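Local coordinates for protein catechol 1,2-dioxygenase (Pseudomonas putida, PDB 2AZQ) that probably catalyses the intradiol ring cleavage of catechol by O2 to cis,cis-muconate, using a ferric iron cofactor, at residues A[25-28]-A[29-32]. Numbering follows the deposited sequence.
Sequences EGKP and RFKQ. With PCF (1,2-diacyl-sn-glycero-3-phoshocholine), chain C.
Lys27 runs beside the Phe30 ring and ends at the phosphate of the bound phospholipid. Its CB lies 3.6 Å from Phe30 CD1, CG and CD pass on toward the CE1 corner at a slant to the ring, and CE stays within 3.8 Å of Phe30 CE1. Extended beyond CG, the chain delivers NZ to the lipid head group, where two weak hydrogen bonds reach PCF O12 at 3.3 Å and PCF O11 at 3.4 Å; the opposite charges would favour this approach. The backbone of Lys27 meanwhile starts helix 28-49, in the N-terminal region of this intradiol dioxygenase: it occupies the N-cap position, and its O accepts a hydrogen bond from Lys31 N at 3.2 Å. Phe30 also borders the lipid, whose acyl carbon C33 lies in the ring plane at its edge, though the modelled spacing there is too tight to be relied on; Leu211 of the second subunit packs against Phe30. With an alanine here, the Lys27 methylenes would probably lose the ring they lie against, and a gap would open beside the acyl chain. Lys31, extended likewise, passes Lys27 O with CG, and its NZ donates hydrogen bonds to the backbone oxygens Glu25 O and His23 O, tying the preceding loop to the first helical turn.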
loop_
_atom_site.group_PDB
_atom_site.type_symbol
_atom_site.label_atom_id
_atom_site.label_comp_id
_atom_site.label_asym_id
_atom_site.label_seq_id
_atom_site.Cartn_x
_atom_site.Cartn_y
_atom_site.Cartn_z
ATOM N N GLU A 25 4.223 -7.644 24.648
ATOM C CA GLU A 25 2.879 -7.447 24.121
ATOM C C GLU A 25 2.925 -7.797 22.650
ATOM O O GLU A 25 4.003 -8.012 22.112
ATOM C CB GLU A 25 2.486 -5.978 24.242
ATOM C CG GLU A 25 2.757 -5.343 25.611
ATOM C CD GLU A 25 2.620 -3.795 25.621
ATOM O OE1 GLU A 25 3.381 -3.109 24.888
ATOM O OE2 GLU A 25 1.757 -3.272 26.375
ATOM N N GLY A 26 1.757 -7.828 22.006
ATOM C CA GLY A 26 1.665 -8.115 20.577
ATOM C C GLY A 26 1.869 -9.564 20.187
ATOM O O GLY A 26 2.002 -10.394 21.059
ATOM N N LYS A 27 1.884 -9.870 18.888
ATOM C CA LYS A 27 2.101 -11.241 18.402
ATOM C C LYS A 27 3.517 -11.574 18.042
ATOM O O LYS A 27 4.124 -10.911 17.202
ATOM C CB LYS A 27 1.322 -11.570 17.130
ATOM C CG LYS A 27 -0.086 -11.919 17.323
ATOM C CD LYS A 27 -0.611 -12.434 16.027
ATOM C CE LYS A 27 -2.144 -12.555 16.044
ATOM N NZ LYS A 27 -2.754 -12.786 14.681
ATOM N N PRO A 28 4.065 -12.618 18.664
ATOM C CA PRO A 28 5.428 -13.006 18.338
ATOM C C PRO A 28 5.540 -13.397 16.857
ATOM O O PRO A 28 6.632 -13.588 16.349
ATOM C CB PRO A 28 5.681 -14.164 19.300
ATOM C CG PRO A 28 4.294 -14.715 19.537
ATOM C CD PRO A 28 3.544 -13.450 19.756
ATOM N N ARG A 29 4.410 -13.494 16.164
ATOM C CA ARG A 29 4.400 -13.846 14.735
ATOM C C ARG A 29 4.703 -12.608 13.858
ATOM O O ARG A 29 5.645 -12.651 13.067
ATOM C CB ARG A 29 3.049 -14.489 14.370
ATOM C CG ARG A 29 2.804 -14.871 12.902
ATOM C CD ARG A 29 3.597 -16.071 12.390
ATOM N NE ARG A 29 3.258 -16.381 10.988
ATOM C CZ ARG A 29 4.048 -17.044 10.137
ATOM N NH1 ARG A 29 5.236 -17.480 10.537
ATOM N NH2 ARG A 29 3.689 -17.216 8.868
ATOM N N PHE A 30 3.944 -11.514 13.995
ATOM C CA PHE A 30 4.241 -10.317 13.197
ATOM C C PHE A 30 5.620 -9.849 13.472
ATOM O O PHE A 30 6.311 -9.377 12.569
ATOM C CB PHE A 30 3.322 -9.143 13.503
ATOM C CG PHE A 30 1.948 -9.401 13.140
ATOM C CD1 PHE A 30 0.978 -9.560 14.120
ATOM C CD2 PHE A 30 1.644 -9.701 11.822
ATOM C CE1 PHE A 30 -0.293 -10.043 13.795
ATOM C CE2 PHE A 30 0.390 -10.181 11.487
ATOM C CZ PHE A 30 -0.589 -10.362 12.474
ATOM N N LYS A 31 6.001 -9.935 14.742
ATOM C CA LYS A 31 7.320 -9.507 15.123
ATOM C C LYS A 31 8.332 -10.203 14.243
ATOM O O LYS A 31 9.196 -9.539 13.705
ATOM C CB LYS A 31 7.584 -9.782 16.616
ATOM C CG LYS A 31 6.856 -8.811 17.563
ATOM C CD LYS A 31 7.114 -9.101 19.044
ATOM C CE LYS A 31 6.399 -8.081 19.905
ATOM N NZ LYS A 31 6.295 -8.467 21.315
ATOM N N GLN A 32 8.215 -11.522 14.071
ATOM C CA GLN A 32 9.157 -12.252 13.228
ATOM C C GLN A 32 9.030 -11.827 11.758
ATOM O O GLN A 32 10.039 -11.670 11.067
ATOM C CB GLN A 32 8.971 -13.772 13.371
ATOM C CG GLN A 32 9.552 -14.382 14.688
ATOM C CD GLN A 32 11.057 -14.878 14.627
ATOM O OE1 GLN A 32 11.389 -15.857 13.921
ATOM N NE2 GLN A 32 11.943 -14.210 15.383
HETATM N N PCF C . -10.758 -10.089 14.374
HETATM P P PCF C . -6.078 -11.058 13.880
HETATM O O11 PCF C . -4.861 -10.779 12.852
HETATM O O12 PCF C . -6.035 -12.479 14.298
HETATM O O13 PCF C . -7.367 -10.817 12.942
HETATM O O14 PCF C . -6.010 -10.033 14.946
HETATM C C11 PCF C . -8.708 -11.098 13.355
HETATM C C12 PCF C . -9.343 -9.872 14.020
HETATM C C13 PCF C . -11.570 -10.320 13.169
HETATM C C14 PCF C . -10.898 -11.237 15.284
HETATM C C15 PCF C . -11.265 -8.887 15.052
HETATM C C1 PCF C . -5.017 -9.702 11.915
HETATM C C2 PCF C . -3.713 -9.163 11.294
HETATM C C3 PCF C . -2.880 -10.223 10.574
HETATM O O31 PCF C . -3.672 -11.279 9.988
HETATM O O32 PCF C . -3.452 -13.268 8.976
HETATM C C31 PCF C . -2.917 -12.232 9.390
HETATM C C32 PCF C . -1.401 -12.033 9.387
HETATM C C33 PCF C . -0.986 -10.778 8.627
HETATM C C34 PCF C . 0.536 -10.545 8.681
HETATM C C35 PCF C . 1.054 -9.756 7.487
HETATM C C36 PCF C . 2.199 -10.554 6.861
HETATM C C37 PCF C . 2.098 -10.466 5.337
HETATM C C38 PCF C . 3.367 -10.919 4.627
HETATM C C39 PCF C . 3.036 -10.679 3.157
HETATM C C40 PCF C . 4.306 -10.525 2.320
HETATM C C41 PCF C . 3.992 -10.000 0.918
HETATM C C42 PCF C . 3.160 -8.713 0.935
HETATM C C43 PCF C . 3.318 -7.991 -0.403
HETATM O O21 PCF C . -4.149 -8.088 10.440
HETATM O O22 PCF C . -3.749 -6.193 9.390
HETATM C C21 PCF C . -3.295 -7.089 10.090
HETATM C C22 PCF C . -1.831 -6.991 10.537
HETATM C C23 PCF C . -1.026 -6.606 9.277
HETATM C C24 PCF C . 0.153 -5.638 9.480
HETATM C C25 PCF C . 1.305 -5.806 8.475
HETATM C C26 PCF C . 0.826 -5.841 7.012
HETATM C C27 PCF C . 1.974 -6.002 6.008
HETATM C C28 PCF C . 2.429 -4.714 5.320
HETATM C C29 PCF C . 3.033 -5.117 3.971
HETATM C C30 PCF C . 3.985 -4.048 3.406
HETATM C C44 PCF C . 2.111 -7.146 -0.798
HETATM C C45 PCF C . 2.340 -6.591 -2.057
HETATM C C46 PCF C . 1.279 -6.176 -2.856
#